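Local coordinates for uncharacterized hypothetical protein (Parabacteroides merdae, PDB 4EI0) that is of unknown function but belongs to the DUF4466 family and folds into a long, two-lobed chain built mainly of antiparallel beta sheets, at residues A41-N46 with T105-L110; S58-A63 with K123-S128; K147-D152 with I254-F259; D162-S167 with D194-Y199. One frame throughout, in Å; residues are numbered along the deposited sequence.

Contact 1: A41-N46 with T105-L110; sequences AMAIPN and TCAATL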
loop_
_atom_site.group_PDB
_atom_site.type_symbol
_atom_site.label_atom_id
_atom_site.label_comp_id
_atom_site.label_asym_id
_atom_site.label_seq_id
_atom_site.Cartn_x
_atom_site.Cartn_y
_atom_site.Cartn_z
ATOM N N ALA B 41 1.644 12.444 -3.346
ATOM C CA ALA B 41 2.278 11.164 -3.684
ATOM C C ALA B 41 3.719 11.371 -4.067
ATOM O O ALA B 41 4.025 12.258 -4.873
ATOM C CB ALA B 41 1.541 10.506 -4.845
HETATM N N MSE B 42 4.586 10.503 -3.553
HETATM C CA MSE B 42 6.031 10.536 -3.830
HETATM C C MSE B 42 6.517 9.136 -4.148
HETATM O O MSE B 42 5.977 8.170 -3.643
HETATM C CB MSE B 42 6.783 11.045 -2.590
HETATM C CG MSE B 42 6.300 12.387 -2.085
HETATM SE SE MSE B 42 6.635 12.628 -0.203
HETATM C CE MSE B 42 4.980 11.576 0.296
ATOM N N ALA B 43 7.525 9.005 -5.000
ATOM C CA ALA B 43 8.055 7.659 -5.362
ATOM C C ALA B 43 9.480 7.783 -5.878
ATOM O O ALA B 43 9.802 8.740 -6.568
ATOM C CB ALA B 43 7.184 6.945 -6.411
ATOM N N ILE B 44 10.322 6.832 -5.478
ATOM C CA ILE B 44 11.681 6.729 -5.896
ATOM C C ILE B 44 11.903 5.261 -6.175
ATOM O O ILE B 44 11.382 4.426 -5.460
ATOM C CB ILE B 44 12.664 7.276 -4.841
ATOM C CG1 ILE B 44 14.099 7.310 -5.417
ATOM C CG2 ILE B 44 12.631 6.461 -3.555
ATOM C CD1 ILE B 44 15.117 7.996 -4.525
ATOM N N PRO B 45 12.621 4.926 -7.255
ATOM C CA PRO B 45 12.919 3.512 -7.436
ATOM C C PRO B 45 13.667 2.985 -6.209
ATOM O O PRO B 45 14.603 3.617 -5.707
ATOM C CB PRO B 45 13.788 3.496 -8.703
ATOM C CG PRO B 45 13.430 4.762 -9.412
ATOM C CD PRO B 45 13.217 5.754 -8.315
ATOM N N ASN B 46 13.214 1.834 -5.695
ATOM C CA ASN B 46 13.677 1.309 -4.410
ATOM C C ASN B 46 15.166 1.058 -4.340
ATOM O O ASN B 46 15.762 1.254 -3.300
ATOM C CB ASN B 46 12.978 -0.002 -4.073
ATOM C CG ASN B 46 13.101 -0.375 -2.599
ATOM O OD1 ASN B 46 12.901 0.470 -1.714
ATOM N ND2 ASN B 46 13.428 -1.619 -2.333
ATOM N N THR B 105 10.895 3.671 3.149
ATOM C CA THR B 105 10.024 3.333 2.059
ATOM C C THR B 105 10.431 4.035 0.801
ATOM O O THR B 105 10.971 5.139 0.834
ATOM C CB THR B 105 8.561 3.658 2.394
ATOM O OG1 THR B 105 7.741 3.166 1.331
ATOM C CG2 THR B 105 8.392 5.127 2.625
ATOM N N CYS B 106 10.109 3.415 -0.331
ATOM C CA CYS B 106 10.332 4.071 -1.620
ATOM C C CYS B 106 9.122 4.802 -2.186
ATOM O O CYS B 106 9.218 5.407 -3.240
ATOM C CB CYS B 106 10.825 3.050 -2.622
ATOM S SG CYS B 106 9.685 1.730 -2.981
ATOM N N ALA B 107 7.976 4.749 -1.515
ATOM C CA ALA B 107 6.747 5.313 -2.090
ATOM C C ALA B 107 5.766 5.588 -0.978
ATOM O O ALA B 107 5.605 4.770 -0.063
ATOM C CB ALA B 107 6.122 4.421 -3.195
ATOM N N ALA B 108 5.151 6.769 -1.014
ATOM C CA ALA B 108 4.154 7.089 0.028
ATOM C C ALA B 108 3.196 8.146 -0.504
ATOM O O ALA B 108 3.508 8.880 -1.427
ATOM C CB ALA B 108 4.816 7.604 1.274
ATOM N N THR B 109 2.014 8.180 0.089
ATOM C CA THR B 109 1.045 9.252 -0.143
ATOM C C THR B 109 0.595 9.822 1.166
ATOM O O THR B 109 0.064 9.104 2.001
ATOM C CB THR B 109 -0.176 8.741 -0.880
ATOM O OG1 THR B 109 0.236 8.199 -2.106
ATOM C CG2 THR B 109 -1.193 9.868 -1.151
ATOM N N LEU B 110 0.920 11.074 1.383
ATOM C CA LEU B 110 0.648 11.738 2.638
ATOM C C LEU B 110 -0.433 12.741 2.394
ATOM O O LEU B 110 -0.463 13.358 1.326
ATOM C CB LEU B 110 1.871 12.478 3.168
ATOM C CG LEU B 110 3.111 11.661 3.571
ATOM C CD1 LEU B 110 4.197 12.652 3.917
ATOM C CD2 LEU B 110 2.787 10.704 4.730
#
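Ala41 faces Thr109 as a non-hydrogen-bonded pair where strands 35-43 and 107-115 run antiparallel as neighbours in a five-stranded sheet; its CB rests 3.8 Å from Thr109 OG1. Next comes Met42, a selenomethionine, in the hydrogen-bonded pair with Ala108: Met42 N gives its proton to Ala108 O at 2.9 Å, and Ala108 N answers to Met42 O at 3.1 Å. The Met42 chain bends at chi3 (-82°), turning CE back over the neighbouring strand to 3.8 Å from Leu110 CG and near Ala108 CB. Phe101, Leu51 and Val131 pack on this buried selenomethionine too. Ala43 returns to the face of Ala41, its CB opposite that of Ala107. Beyond the strand, Ile44 N still bonds to Cys106 O at 2.9 Å, while Ile44 CG2 touches the Cys106 backbone and CB. Asn46, its OD1 hydrogen-bonded outside the two segments, swings over the Cys106 side chain, and Pro83 of the second subunit packs on both residues. An alanine in place of Asn46 would remove CG and OD1 and would probably leave Cys106 CB and SG less well covered and that outside partner without its acceptor. The amide oxygen makes the nearest side-chain approach of this pair, Asn46 OD1 to Cys106 CB at 3.4 Å.

Contact 2: S58-A63 with K123-S128; sequences SSIAGA and KDVQFS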
loop_
_atom_site.group_PDB
_atom_site.type_symbol
_atom_site.label_atom_id
_atom_site.label_comp_id
_atom_site.label_asym_id
_atom_site.label_seq_id
_atom_site.Cartn_x
_atom_site.Cartn_y
_atom_site.Cartn_z
ATOM N N SER B 58 2.665 27.180 1.871
ATOM C CA SER B 58 1.442 27.873 1.410
ATOM C C SER B 58 1.723 29.345 1.223
ATOM O O SER B 58 2.653 29.875 1.825
ATOM C CB SER B 58 0.308 27.756 2.434
ATOM O OG SER B 58 0.713 28.309 3.651
ATOM N N SER B 59 0.894 30.012 0.427
ATOM C CA SER B 59 1.127 31.424 0.108
ATOM C C SER B 59 0.603 32.330 1.239
ATOM O O SER B 59 1.021 33.443 1.336
ATOM C CB SER B 59 0.481 31.801 -1.234
ATOM O OG SER B 59 -0.897 31.600 -1.175
ATOM N N ILE B 60 -0.314 31.838 2.051
ATOM C CA ILE B 60 -0.780 32.528 3.243
ATOM C C ILE B 60 -0.718 31.454 4.335
ATOM O O ILE B 60 -1.240 30.330 4.180
ATOM C CB ILE B 60 -2.221 33.040 3.087
ATOM C CG1 ILE B 60 -2.333 34.132 2.004
ATOM C CG2 ILE B 60 -2.704 33.585 4.400
ATOM C CD1 ILE B 60 -3.771 34.453 1.634
ATOM N N ALA B 61 -0.095 31.791 5.454
ATOM C CA ALA B 61 0.139 30.823 6.505
ATOM C C ALA B 61 -1.156 30.231 6.995
ATOM O O ALA B 61 -2.094 30.956 7.278
ATOM C CB ALA B 61 0.862 31.504 7.662
ATOM N N GLY B 62 -1.206 28.923 7.161
ATOM C CA GLY B 62 -2.434 28.282 7.593
ATOM C C GLY B 62 -2.751 28.555 9.054
ATOM O O GLY B 62 -1.848 28.868 9.798
ATOM N N ALA B 63 -4.010 28.402 9.478
ATOM C CA ALA B 63 -4.348 28.500 10.906
ATOM C C ALA B 63 -3.753 27.311 11.655
ATOM O O ALA B 63 -3.399 26.280 11.053
ATOM C CB ALA B 63 -5.878 28.529 11.134
ATOM N N LYS B 123 -9.425 35.829 -0.469
ATOM C CA LYS B 123 -8.176 35.922 -1.281
ATOM C C LYS B 123 -7.928 34.603 -1.989
ATOM O O LYS B 123 -8.735 33.725 -1.907
ATOM C CB LYS B 123 -6.984 36.286 -0.406
ATOM C CG LYS B 123 -7.070 37.655 0.237
ATOM C CD LYS B 123 -6.046 37.774 1.350
ATOM C CE LYS B 123 -6.317 38.962 2.257
ATOM N NZ LYS B 123 -5.997 40.205 1.553
ATOM N N ASP B 124 -6.816 34.478 -2.676
ATOM C CA ASP B 124 -6.424 33.233 -3.341
ATOM C C ASP B 124 -5.312 32.624 -2.476
ATOM O O ASP B 124 -4.575 33.357 -1.809
ATOM C CB ASP B 124 -5.841 33.531 -4.740
ATOM C CG ASP B 124 -6.915 33.686 -5.848
ATOM O OD1 ASP B 124 -8.124 33.805 -5.572
ATOM O OD2 ASP B 124 -6.532 33.673 -7.043
ATOM N N VAL B 125 -5.189 31.300 -2.463
ATOM C CA VAL B 125 -4.061 30.652 -1.792
ATOM C C VAL B 125 -3.468 29.618 -2.738
ATOM O O VAL B 125 -4.206 28.882 -3.412
ATOM C CB VAL B 125 -4.434 29.908 -0.485
ATOM C CG1 VAL B 125 -3.170 29.349 0.186
ATOM C CG2 VAL B 125 -5.185 30.806 0.494
ATOM N N GLN B 126 -2.148 29.557 -2.798
ATOM C CA GLN B 126 -1.471 28.534 -3.617
ATOM C C GLN B 126 -0.453 27.797 -2.782
ATOM O O GLN B 126 -0.082 28.221 -1.670
ATOM C CB GLN B 126 -0.827 29.109 -4.868
ATOM C CG GLN B 126 0.217 30.145 -4.600
ATOM C CD GLN B 126 0.611 30.854 -5.871
ATOM O OE1 GLN B 126 -0.219 31.453 -6.552
ATOM N NE2 GLN B 126 1.885 30.791 -6.197
ATOM N N PHE B 127 -0.001 26.673 -3.323
ATOM C CA PHE B 127 0.786 25.721 -2.570
ATOM C C PHE B 127 1.958 25.159 -3.386
ATOM O O PHE B 127 1.804 24.805 -4.557
ATOM C CB PHE B 127 -0.103 24.573 -2.151
ATOM C CG PHE B 127 -1.235 24.973 -1.268
ATOM C CD1 PHE B 127 -1.070 25.034 0.094
ATOM C CD2 PHE B 127 -2.454 25.325 -1.810
ATOM C CE1 PHE B 127 -2.107 25.449 0.904
ATOM C CE2 PHE B 127 -3.523 25.704 -0.996
ATOM C CZ PHE B 127 -3.345 25.737 0.365
ATOM N N SER B 128 3.112 25.056 -2.739
ATOM C CA SER B 128 4.274 24.390 -3.314
ATOM C C SER B 128 4.699 23.216 -2.449
ATOM O O SER B 128 5.164 23.394 -1.312
ATOM C CB SER B 128 5.411 25.394 -3.486
ATOM O OG SER B 128 6.508 24.702 -4.094
HETATM O O HOH W 1 -2.007 33.906 -1.845
#
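Ser59 and Gln126 are joined by two hydrogen bonds of different kinds. One is backbone to backbone, Ser59 N to Gln126 O at 2.9 Å, and it is well bent, with 131° at the hydrogen. The other is much straighter: Gln126 N points at Ser59 OG, 2.9 Å away with an angle of 168°. OG is brought in front of that N-H because it sits between the backbone N and the carbonyl carbon (chi1 61°), and it takes the place that a strand carbonyl would otherwise fill. A water extends this link, lying 2.6 Å from Ser59 OG and giving a proton to Asp124 O. Within 58-63, Ser58 OG donates to Ile60 O from above the carbonyl plane, and that oxygen has a second partner in Tyr114 OH.

These bonds mark the place where strand 51-58 parts from its antiparallel neighbour 124-133 in a five-stranded sheet. Ser58 and Phe127 form the last bridge, a non-hydrogen-bonded pair, after which the chain turns off into the loop leading to strand 67-75.

Apolar contacts accompany these bonds. Ser58 CB approaches the Phe127 ring obliquely, 3.7 Å from CE1, and Tyr114 meets the same ring edge-to-face. Farther along, Ile60 reaches Lys123, the two side chains crossing at about a right angle, with Ile60 CD1 4.0 Å from Lys123 CD; the same CD1 also packs against Val125 CG2.

Contact 3: K147-D152 with I254-F259; sequences KISKMD and IDDLDF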
loop_
_atom_site.group_PDB
_atom_site.type_symbol
_atom_site.label_atom_id
_atom_site.label_comp_id
_atom_site.label_asym_id
_atom_site.label_seq_id
_atom_site.Cartn_x
_atom_site.Cartn_y
_atom_site.Cartn_z
ATOM N N LYS B 147 -9.500 29.879 -4.729
ATOM C CA LYS B 147 -10.277 31.026 -4.215
ATOM C C LYS B 147 -10.814 30.705 -2.836
ATOM O O LYS B 147 -11.363 29.640 -2.609
ATOM C CB LYS B 147 -11.434 31.398 -5.180
ATOM N N ILE B 148 -10.634 31.619 -1.881
ATOM C CA ILE B 148 -11.206 31.446 -0.534
ATOM C C ILE B 148 -12.454 32.370 -0.496
ATOM O O ILE B 148 -12.400 33.554 -0.910
ATOM C CB ILE B 148 -10.182 31.849 0.570
ATOM C CG1 ILE B 148 -8.838 31.099 0.403
ATOM C CG2 ILE B 148 -10.765 31.689 1.951
ATOM C CD1 ILE B 148 -8.905 29.585 0.445
ATOM N N SER B 149 -13.559 31.818 -0.034
ATOM C CA SER B 149 -14.824 32.474 0.026
ATOM C C SER B 149 -14.750 33.658 1.017
ATOM O O SER B 149 -13.945 33.649 1.916
ATOM C CB SER B 149 -15.829 31.477 0.544
ATOM O OG SER B 149 -17.091 32.071 0.728
ATOM N N LYS B 150 -15.653 34.621 0.853
ATOM C CA LYS B 150 -15.933 35.662 1.873
ATOM C C LYS B 150 -16.891 35.207 2.955
ATOM O O LYS B 150 -17.102 35.903 3.967
ATOM C CB LYS B 150 -16.520 36.906 1.216
ATOM C CG LYS B 150 -15.524 37.669 0.341
ATOM C CD LYS B 150 -16.105 38.944 -0.288
ATOM C CE LYS B 150 -17.168 39.629 0.577
ATOM N NZ LYS B 150 -17.465 41.019 0.118
HETATM N N MSE B 151 -17.482 34.044 2.766
HETATM C CA MSE B 151 -18.576 33.632 3.641
HETATM C C MSE B 151 -18.095 33.235 5.024
HETATM O O MSE B 151 -16.946 32.830 5.212
HETATM C CB MSE B 151 -19.346 32.459 3.039
HETATM C CG MSE B 151 -20.154 32.792 1.834
HETATM SE SE MSE B 151 -21.165 31.259 1.120
HETATM C CE MSE B 151 -19.583 30.094 0.744
ATOM N N ASP B 152 -18.995 33.392 5.984
ATOM C CA ASP B 152 -18.923 32.765 7.293
ATOM C C ASP B 152 -19.947 31.674 7.355
ATOM O O ASP B 152 -20.992 31.755 6.688
ATOM C CB ASP B 152 -19.245 33.767 8.388
ATOM C CG ASP B 152 -18.065 34.677 8.726
ATOM O OD1 ASP B 152 -17.017 34.158 9.139
ATOM O OD2 ASP B 152 -18.193 35.920 8.590
ATOM N N ILE B 254 -24.197 26.580 -1.834
ATOM C CA ILE B 254 -24.399 28.021 -1.931
ATOM C C ILE B 254 -23.036 28.653 -1.841
ATOM O O ILE B 254 -22.272 28.392 -0.882
ATOM C CB ILE B 254 -25.280 28.540 -0.790
ATOM C CG1 ILE B 254 -26.662 27.868 -0.864
ATOM C CG2 ILE B 254 -25.410 30.066 -0.809
ATOM C CD1 ILE B 254 -27.408 28.029 0.445
ATOM N N ASP B 255 -22.724 29.481 -2.815
ATOM C CA ASP B 255 -21.420 30.140 -2.856
ATOM C C ASP B 255 -21.642 31.658 -2.834
ATOM O O ASP B 255 -22.801 32.171 -2.773
ATOM C CB ASP B 255 -20.585 29.660 -4.077
ATOM C CG ASP B 255 -19.054 29.883 -3.916
ATOM O OD1 ASP B 255 -18.597 30.517 -2.944
ATOM O OD2 ASP B 255 -18.305 29.435 -4.809
ATOM N N ASP B 256 -20.541 32.388 -2.860
ATOM C CA ASP B 256 -20.594 33.845 -2.839
ATOM C C ASP B 256 -21.514 34.440 -3.942
ATOM O O ASP B 256 -22.217 35.385 -3.710
ATOM C CB ASP B 256 -19.183 34.438 -2.985
ATOM C CG ASP B 256 -18.220 34.048 -1.828
ATOM O OD1 ASP B 256 -18.404 33.027 -1.140
ATOM O OD2 ASP B 256 -17.259 34.823 -1.604
ATOM N N LEU B 257 -21.457 33.908 -5.148
ATOM C CA LEU B 257 -22.190 34.509 -6.269
ATOM C C LEU B 257 -23.717 34.411 -6.046
ATOM O O LEU B 257 -24.460 35.320 -6.391
ATOM C CB LEU B 257 -21.770 33.850 -7.595
ATOM C CG LEU B 257 -22.585 34.219 -8.857
ATOM C CD1 LEU B 257 -22.324 35.685 -9.209
ATOM C CD2 LEU B 257 -22.304 33.253 -10.013
ATOM N N ASP B 258 -24.166 33.316 -5.440
ATOM C CA ASP B 258 -25.576 33.117 -5.097
ATOM C C ASP B 258 -26.053 34.210 -4.134
ATOM O O ASP B 258 -27.175 34.683 -4.250
ATOM C CB ASP B 258 -25.776 31.753 -4.436
ATOM C CG ASP B 258 -25.348 30.607 -5.345
ATOM O OD1 ASP B 258 -25.849 30.541 -6.477
ATOM O OD2 ASP B 258 -24.493 29.776 -4.953
ATOM N N PHE B 259 -25.217 34.596 -3.170
ATOM C CA PHE B 259 -25.567 35.725 -2.290
ATOM C C PHE B 259 -25.618 37.051 -3.006
ATOM O O PHE B 259 -26.527 37.887 -2.736
ATOM C CB PHE B 259 -24.629 35.810 -1.108
ATOM C CG PHE B 259 -24.960 34.837 -0.039
ATOM C CD1 PHE B 259 -26.110 34.996 0.665
ATOM C CD2 PHE B 259 -24.144 33.741 0.213
ATOM C CE1 PHE B 259 -26.465 34.101 1.634
ATOM C CE2 PHE B 259 -24.483 32.846 1.207
ATOM C CZ PHE B 259 -25.644 33.037 1.909
#
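Ser149 OG is gripped by two partners: it receives a proton from Met151 N at 2.9 Å and gives its own to Asp256 OD1. The latter separation refines to a very short 2.5 Å, so its exact length is doubtful. The other oxygen of the same carboxylate is also used, Lys150 N pointing almost straight (175°) at the syn lone pair of Asp256 OD2 from 2.9 Å. With both oxygens bonded to successive residues of the loop, the carboxylate has little freedom to rotate. The Lys150 ammonium does not pair with Asp256; NZ bonds instead to Lys311 O.

Beside this polar link lies Met151, a selenomethionine. Its chain bends at chi3 (-60°), which turns CE toward Ile254 O, 3.6 Å away. SE meets the rim of the Phe259 ring near the ring plane, 3.7 Å from CE2, a Met-aromatic contact in which the two side chains cross at about a right angle. Pro29 and Lys308 pack against Met151 as well. The arrangement is an ST turn, made by Ser149 in the connection between strands 138-147 and 152-159 and fastened to an aspartate in the first turn of helix 256-261.

Contact 4: D162-S167 with D194-Y199; sequences DKCYLS and DIMYAY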
loop_
_atom_site.group_PDB
_atom_site.type_symbol
_atom_site.label_atom_id
_atom_site.label_comp_id
_atom_site.label_asym_id
_atom_site.label_seq_id
_atom_site.Cartn_x
_atom_site.Cartn_y
_atom_site.Cartn_z
ATOM N N ASP B 162 -36.556 30.141 24.499
ATOM C CA ASP B 162 -35.708 30.998 25.321
ATOM C C ASP B 162 -34.468 31.463 24.585
ATOM O O ASP B 162 -33.993 32.551 24.858
ATOM C CB ASP B 162 -35.274 30.284 26.611
ATOM C CG ASP B 162 -36.414 30.044 27.550
ATOM O OD1 ASP B 162 -37.495 30.670 27.379
ATOM O OD2 ASP B 162 -36.203 29.232 28.473
ATOM N N LYS B 163 -33.923 30.604 23.722
ATOM C CA LYS B 163 -32.724 30.870 22.995
ATOM C C LYS B 163 -33.175 31.207 21.596
ATOM O O LYS B 163 -33.003 30.430 20.660
ATOM C CB LYS B 163 -31.800 29.650 22.995
ATOM C CG LYS B 163 -31.291 29.266 24.374
ATOM C CD LYS B 163 -30.195 28.218 24.273
ATOM C CE LYS B 163 -30.786 26.840 24.039
ATOM N NZ LYS B 163 -29.715 25.802 23.990
ATOM N N CYS B 164 -33.744 32.388 21.499
ATOM C CA CYS B 164 -34.629 32.739 20.458
ATOM C C CYS B 164 -34.251 33.969 19.658
ATOM O O CYS B 164 -35.004 34.337 18.786
ATOM C CB CYS B 164 -36.025 32.965 21.074
ATOM S SG CYS B 164 -36.171 34.301 22.275
ATOM N N TYR B 165 -33.124 34.610 19.933
ATOM C CA TYR B 165 -32.841 35.894 19.291
ATOM C C TYR B 165 -31.632 35.724 18.417
ATOM O O TYR B 165 -30.526 35.577 18.920
ATOM C CB TYR B 165 -32.622 36.968 20.356
ATOM C CG TYR B 165 -33.799 37.243 21.220
ATOM C CD1 TYR B 165 -34.969 37.724 20.684
ATOM C CD2 TYR B 165 -33.739 37.079 22.600
ATOM C CE1 TYR B 165 -36.059 37.999 21.488
ATOM C CE2 TYR B 165 -34.819 37.374 23.404
ATOM C CZ TYR B 165 -35.980 37.820 22.855
ATOM O OH TYR B 165 -37.054 38.113 23.661
ATOM N N LEU B 166 -31.857 35.710 17.104
ATOM C CA LEU B 166 -30.803 35.519 16.124
ATOM C C LEU B 166 -30.188 36.862 15.715
ATOM O O LEU B 166 -30.897 37.764 15.288
ATOM C CB LEU B 166 -31.331 34.785 14.864
ATOM C CG LEU B 166 -31.641 33.293 14.901
ATOM C CD1 LEU B 166 -32.650 32.893 15.973
ATOM C CD2 LEU B 166 -32.109 32.881 13.506
ATOM N N SER B 167 -28.866 36.979 15.833
ATOM C CA SER B 167 -28.106 38.133 15.320
ATOM C C SER B 167 -27.157 37.690 14.224
ATOM O O SER B 167 -26.327 36.787 14.411
ATOM C CB SER B 167 -27.285 38.795 16.419
ATOM O OG SER B 167 -26.580 39.924 15.907
ATOM N N ASP B 194 -31.806 40.465 14.791
ATOM C CA ASP B 194 -32.385 40.510 13.470
ATOM C C ASP B 194 -33.672 39.699 13.350
ATOM O O ASP B 194 -34.610 40.118 12.655
ATOM C CB ASP B 194 -31.289 40.084 12.452
ATOM C CG ASP B 194 -30.119 41.052 12.491
ATOM O OD1 ASP B 194 -30.424 42.266 12.369
ATOM O OD2 ASP B 194 -28.948 40.650 12.724
ATOM N N ILE B 195 -33.744 38.590 14.054
ATOM C CA ILE B 195 -34.897 37.694 13.959
ATOM C C ILE B 195 -35.202 37.157 15.345
ATOM O O ILE B 195 -34.280 36.800 16.095
ATOM C CB ILE B 195 -34.613 36.491 12.989
ATOM C CG1 ILE B 195 -34.559 36.970 11.530
ATOM C CG2 ILE B 195 -35.706 35.448 13.099
ATOM C CD1 ILE B 195 -34.126 35.936 10.511
HETATM N N MSE B 196 -36.484 37.107 15.684
HETATM C CA MSE B 196 -36.945 36.413 16.873
HETATM C C MSE B 196 -37.662 35.149 16.446
HETATM O O MSE B 196 -38.628 35.203 15.671
HETATM C CB MSE B 196 -37.886 37.267 17.706
HETATM C CG MSE B 196 -38.425 36.522 18.948
HETATM SE SE MSE B 196 -39.557 37.644 20.001
HETATM C CE MSE B 196 -39.836 36.499 21.607
ATOM N N TYR B 197 -37.171 34.022 16.944
ATOM C CA TYR B 197 -37.862 32.748 16.794
ATOM C C TYR B 197 -38.900 32.592 17.873
ATOM O O TYR B 197 -38.681 32.999 19.008
ATOM C CB TYR B 197 -36.862 31.630 16.913
ATOM C CG TYR B 197 -37.492 30.318 17.166
ATOM C CD1 TYR B 197 -37.984 29.564 16.102
ATOM C CD2 TYR B 197 -37.615 29.819 18.446
ATOM C CE1 TYR B 197 -38.585 28.345 16.302
ATOM C CE2 TYR B 197 -38.231 28.579 18.668
ATOM C CZ TYR B 197 -38.714 27.848 17.589
ATOM O OH TYR B 197 -39.276 26.616 17.756
ATOM N N ALA B 198 -40.028 31.995 17.517
ATOM C CA ALA B 198 -41.011 31.554 18.480
ATOM C C ALA B 198 -41.677 30.293 17.953
ATOM O O ALA B 198 -41.892 30.189 16.764
ATOM C CB ALA B 198 -42.054 32.624 18.654
ATOM N N TYR B 199 -42.049 29.372 18.832
ATOM C CA TYR B 199 -42.914 28.248 18.474
ATOM C C TYR B 199 -44.297 28.482 19.003
ATOM O O TYR B 199 -44.444 28.780 20.147
ATOM C CB TYR B 199 -42.410 26.975 19.117
ATOM C CG TYR B 199 -43.300 25.776 18.866
ATOM C CD1 TYR B 199 -43.334 25.168 17.610
ATOM C CD2 TYR B 199 -44.063 25.217 19.883
ATOM C CE1 TYR B 199 -44.123 24.049 17.372
ATOM C CE2 TYR B 199 -44.863 24.088 19.653
ATOM C CZ TYR B 199 -44.888 23.514 18.401
ATOM O OH TYR B 199 -45.669 22.433 18.143
#
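Met196, a selenomethionine, carries its CG anti to the backbone N (chi1 178°) and runs on fully extended, whereas Tyr165 has its CG anti to the carbonyl carbon (chi1 -63°); the two side chains thereby lie side by side and point the same way. Met196 CG is 3.8 Å from Tyr165 CE1, meeting the ring obliquely, and farther out Met196 CE comes equally close to Tyr165 OH. SE is 5.1 Å from the ring centroid, an oblique Met-aromatic contact. Over the centre of one ring face stands Cys164 SG, 3.4 Å above the plane, and Leu183 of helix 180-185 also touches the tyrosine. An alanine in place of Tyr165 would probably open a gap beside the Met196 chain, leaving its outer half freer to turn and Cys164 SG without the ring beneath it.

Leu166 and Ile195 pair on the other face of the sheet, their CB atoms in contact there. Tyr197 N bonds to Cys164 O at 2.9 Å and Leu166 N to Ile195 O at 2.8 Å. Leu166 O is gripped twice, by Asp194 N at 2.9 Å and more loosely by Ile195 N at 3.2 Å, both donors in the carbonyl plane. The Asp194 side chain finds its bonds elsewhere, with Asn230 ND2 and Phe168 N. Two consecutive residues, Asp194 and Ile195, thus face the single residue Leu166: a classic beta bulge in the antiparallel pairing of strands 165-167 and 195-199.

The four contacts follow the length of a stretched-out chain, and contacts 1 and 4, on opposite sides of its centre, are about 55 Å apart between centres. Contacts 1 and 2 tie neighbouring strands in two different sheets; their nearest atoms are about 11 Å apart, yet strands 107-115 and 124-133 follow each other in sequence. Contacts 2 and 3 touch directly: Lys123 O and Ile148 N, 2.8 Å apart, probably form a hydrogen bond. Contact 3 is also the most central, about 10 Å from the chain's centre. Contact 4 falls in sequence between the segments of contact 3, with nearest atoms about 10 Å away. As the function is unknown, none of the four is assigned to an active site.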